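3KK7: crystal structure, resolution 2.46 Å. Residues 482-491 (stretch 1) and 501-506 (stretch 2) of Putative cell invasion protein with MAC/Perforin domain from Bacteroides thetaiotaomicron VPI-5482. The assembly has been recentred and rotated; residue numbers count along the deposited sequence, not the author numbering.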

# COMPACT_ATOMS: atom_id res chain seq x y z
N PHE A 482 -23.19 -1.57 -16.42
CA PHE A 482 -23.51 -2.93 -16.00
C PHE A 482 -22.93 -3.18 -14.60
O PHE A 482 -21.97 -2.52 -14.19
CB PHE A 482 -23.00 -3.96 -17.01
CG PHE A 482 -21.51 -4.15 -16.98
CD1 PHE A 482 -20.68 -3.27 -17.66
CD2 PHE A 482 -20.95 -5.20 -16.26
CE1 PHE A 482 -19.28 -3.45 -17.63
CE2 PHE A 482 -19.55 -5.38 -16.21
CZ PHE A 482 -18.72 -4.51 -16.90
N LYS A 483 -23.53 -4.14 -13.89
CA LYS A 483 -23.04 -4.55 -12.59
C LYS A 483 -22.29 -5.85 -12.66
O LYS A 483 -22.82 -6.83 -13.17
CB LYS A 483 -24.19 -4.70 -11.60
CG LYS A 483 -23.72 -4.74 -10.17
CD LYS A 483 -24.86 -4.73 -9.19
CE LYS A 483 -25.50 -6.09 -9.09
NZ LYS A 483 -26.26 -6.16 -7.83
N ASN A 484 -21.06 -5.87 -12.14
CA ASN A 484 -20.31 -7.11 -11.94
C ASN A 484 -20.94 -7.88 -10.77
O ASN A 484 -21.05 -7.37 -9.66
CB ASN A 484 -18.84 -6.80 -11.65
CG ASN A 484 -17.98 -8.04 -11.51
OD1 ASN A 484 -18.24 -8.90 -10.67
ND2 ASN A 484 -16.94 -8.13 -12.33
N ALA A 485 -21.36 -9.11 -11.04
CA ALA A 485 -22.08 -9.90 -10.06
C ALA A 485 -21.17 -10.40 -8.96
O ALA A 485 -21.60 -10.51 -7.82
CB ALA A 485 -22.77 -11.08 -10.73
N ASN A 486 -19.92 -10.73 -9.28
CA ASN A 486 -19.00 -11.20 -8.24
C ASN A 486 -18.74 -10.12 -7.20
O ASN A 486 -18.65 -10.41 -6.02
CB ASN A 486 -17.62 -11.61 -8.79
CG ASN A 486 -17.67 -12.84 -9.66
OD1 ASN A 486 -18.11 -13.91 -9.23
ND2 ASN A 486 -17.21 -12.70 -10.90
N THR A 487 -18.57 -8.89 -7.66
CA THR A 487 -18.05 -7.84 -6.80
C THR A 487 -19.07 -6.77 -6.45
O THR A 487 -18.83 -5.97 -5.56
CB THR A 487 -16.88 -7.16 -7.51
OG1 THR A 487 -17.38 -6.49 -8.67
CG2 THR A 487 -15.87 -8.18 -7.94
N ASN A 488 -20.21 -6.75 -7.14
CA ASN A 488 -21.25 -5.74 -6.98
C ASN A 488 -20.80 -4.31 -7.26
O ASN A 488 -21.23 -3.37 -6.62
CB ASN A 488 -21.96 -5.88 -5.62
CG ASN A 488 -23.03 -6.98 -5.64
OD1 ASN A 488 -23.90 -6.99 -6.52
ND2 ASN A 488 -22.97 -7.92 -4.69
N ILE A 489 -19.94 -4.17 -8.25
CA ILE A 489 -19.51 -2.85 -8.69
C ILE A 489 -20.28 -2.51 -9.96
O ILE A 489 -20.49 -3.36 -10.83
CB ILE A 489 -17.99 -2.80 -8.95
CG1 ILE A 489 -17.25 -3.14 -7.65
CG2 ILE A 489 -17.58 -1.43 -9.47
CD1 ILE A 489 -15.76 -3.23 -7.78
N TRP A 490 -20.74 -1.26 -10.02
CA TRP A 490 -21.34 -0.73 -11.22
C TRP A 490 -20.22 -0.13 -12.03
O TRP A 490 -19.35 0.53 -11.47
CB TRP A 490 -22.38 0.34 -10.91
CG TRP A 490 -23.73 -0.19 -10.56
CD1 TRP A 490 -24.30 -0.21 -9.32
CD2 TRP A 490 -24.70 -0.75 -11.46
NE1 TRP A 490 -25.56 -0.75 -9.39
CE2 TRP A 490 -25.83 -1.10 -10.68
CE3 TRP A 490 -24.73 -0.98 -12.84
CZ2 TRP A 490 -26.98 -1.68 -11.24
CZ3 TRP A 490 -25.88 -1.56 -13.40
CH2 TRP A 490 -26.99 -1.90 -12.60
N TYR A 491 -20.22 -0.41 -13.33
CA TYR A 491 -19.26 0.19 -14.25
C TYR A 491 -20.09 0.92 -15.30
O TYR A 491 -20.85 0.30 -16.05
CB TYR A 491 -18.37 -0.86 -14.89
CG TYR A 491 -17.46 -1.56 -13.93
CD1 TYR A 491 -16.24 -1.00 -13.59
CD2 TYR A 491 -17.81 -2.77 -13.36
CE1 TYR A 491 -15.37 -1.64 -12.69
CE2 TYR A 491 -16.94 -3.42 -12.46
CZ TYR A 491 -15.73 -2.83 -12.14
OH TYR A 491 -14.86 -3.42 -11.27
N PHE A 501 -16.65 5.38 -15.22
CA PHE A 501 -16.75 5.66 -13.80
C PHE A 501 -17.29 4.42 -13.12
O PHE A 501 -18.33 3.88 -13.54
CB PHE A 501 -17.68 6.84 -13.48
CG PHE A 501 -17.34 8.13 -14.20
CD1 PHE A 501 -16.03 8.52 -14.41
CD2 PHE A 501 -18.36 8.97 -14.66
CE1 PHE A 501 -15.73 9.73 -15.08
CE2 PHE A 501 -18.07 10.18 -15.34
CZ PHE A 501 -16.75 10.55 -15.54
N ALA A 502 -16.60 3.97 -12.07
CA ALA A 502 -17.04 2.79 -11.29
C ALA A 502 -17.48 3.15 -9.85
O ALA A 502 -17.06 4.17 -9.32
CB ALA A 502 -15.91 1.73 -11.25
N TYR A 503 -18.32 2.32 -9.24
CA TYR A 503 -18.68 2.48 -7.82
C TYR A 503 -19.36 1.22 -7.28
O TYR A 503 -20.14 0.59 -8.00
CB TYR A 503 -19.55 3.74 -7.54
CG TYR A 503 -20.93 3.81 -8.20
CD1 TYR A 503 -21.13 4.54 -9.37
CD2 TYR A 503 -22.05 3.20 -7.63
CE1 TYR A 503 -22.42 4.62 -9.97
CE2 TYR A 503 -23.31 3.26 -8.21
CZ TYR A 503 -23.49 3.97 -9.38
OH TYR A 503 -24.75 4.03 -9.95
N TYR A 504 -19.07 0.87 -6.02
CA TYR A 504 -19.78 -0.21 -5.33
C TYR A 504 -21.27 0.12 -5.23
O TYR A 504 -21.63 1.28 -5.11
CB TYR A 504 -19.18 -0.48 -3.95
CG TYR A 504 -19.92 -1.57 -3.21
CD1 TYR A 504 -19.67 -2.92 -3.48
CD2 TYR A 504 -20.92 -1.25 -2.28
CE1 TYR A 504 -20.40 -3.92 -2.82
CE2 TYR A 504 -21.65 -2.24 -1.62
CZ TYR A 504 -21.38 -3.56 -1.89
OH TYR A 504 -22.11 -4.52 -1.23
N ASP A 505 -22.12 -0.91 -5.27
CA ASP A 505 -23.57 -0.75 -5.39
C ASP A 505 -24.26 -0.38 -4.08
O ASP A 505 -24.90 -1.21 -3.41
CB ASP A 505 -24.22 -2.00 -5.99
CG ASP A 505 -25.67 -1.78 -6.40
OD1 ASP A 505 -26.10 -0.62 -6.48
OD2 ASP A 505 -26.38 -2.77 -6.68
N ASP A 506 -24.11 0.89 -3.73
CA ASP A 506 -24.81 1.48 -2.63
C ASP A 506 -25.17 2.87 -3.09
O ASP A 506 -24.28 3.67 -3.35
CB ASP A 506 -23.96 1.54 -1.37
CG ASP A 506 -24.78 1.89 -0.12
OD1 ASP A 506 -25.78 2.66 -0.20
OD2 ASP A 506 -24.42 1.40 0.97

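Strands 489-491 and 501-504 run antiparallel, their directions 163° apart, and bury 472 Å² between the two stretches, both sides summed. W490 and Y503 form the hydrogen-bonded pair at the centre of the register: W490 N donates to Y503 O at 2.8 Å, and Y503 N returns a bond to W490 O at 3.0 Å. I489-Y504 and Y491-A502 are the flanking non-hydrogen-bonded pairs, where the alpha carbons draw closer; the CA atoms of I489 and Y504 are 4.3 Å apart, against 5.4 Å between those of W490 and Y503. Carbonyls that accept these bonds also receive CA-H...O contacts, A502 CA lying 3.2 Å from W490 O and I489 CA 3.6 Å from Y503 O. Beyond the strand pairing, D505 N donates to N488 O at 2.9 Å and extends the backbone ladder into the turn.

That turn links strand 489-491 back to the strand beginning stretch 1, with F482 and Y491 exchanging backbone bonds. N488 takes a left-handed backbone conformation (phi/psi 60/37) and its N reaches N484 O at 2.7 Å. The t rotamer of N484 places its OD1 3.0 Å from T487 N, a hydrogen bond that ties the side chain into the loop. T487, in p, turns OG1 back to the chain, where I489 N makes a weak bond to it at 3.5 Å.

W490 and Y503 share one face of the sheet. W490 adopts m and Y503 p (chi1 62°), which brings the tyrosine ring across to its partner: W490 CB sits over the ring face, 4.1 Å from the centroid and 14° off the normal, a CH-pi contact. The indole meets the phenol obliquely, planes at 42°, with W490 CD1 3.8 Å from Y503 CE2. With chi2 at 107°, the indole nitrogen comes close to the carboxylate of D505, and W490 NE1 lies 3.0 Å from D505 OD1, near the plane of the ring.

D505, in t, is reached by two side chains. K483 runs extended through chi1 and chi2, then bends at chi3 (77°, p); its NZ forms a salt bridge with D505 OD2 at 3.6 Å and donates to N488 OD1 at 2.8 Å. The lysine ammonium thus joins the carboxylate of D505 in stretch 2 to the side-chain amide of N488 in its own stretch, where N488 holds chi1 at -81°.

I489, Y491, A502 and Y504 occupy the other face. The small A502 is met by two larger side chains, both in m: its CB lies 4.0 Å from I489 CG2 and 3.6 Å from Y491 CD1, apolar contacts in a buried setting. Y504, in t, lays its ring beside the turn, where Y504 CE1 lies 3.8 Å from T487 O, at the ring edge, and Y504 CD1 is 3.5 Å from N488 O. D506 points away from stretch 1, and its side chain caps a backbone nitrogen just past the stretch, ahead of a helix.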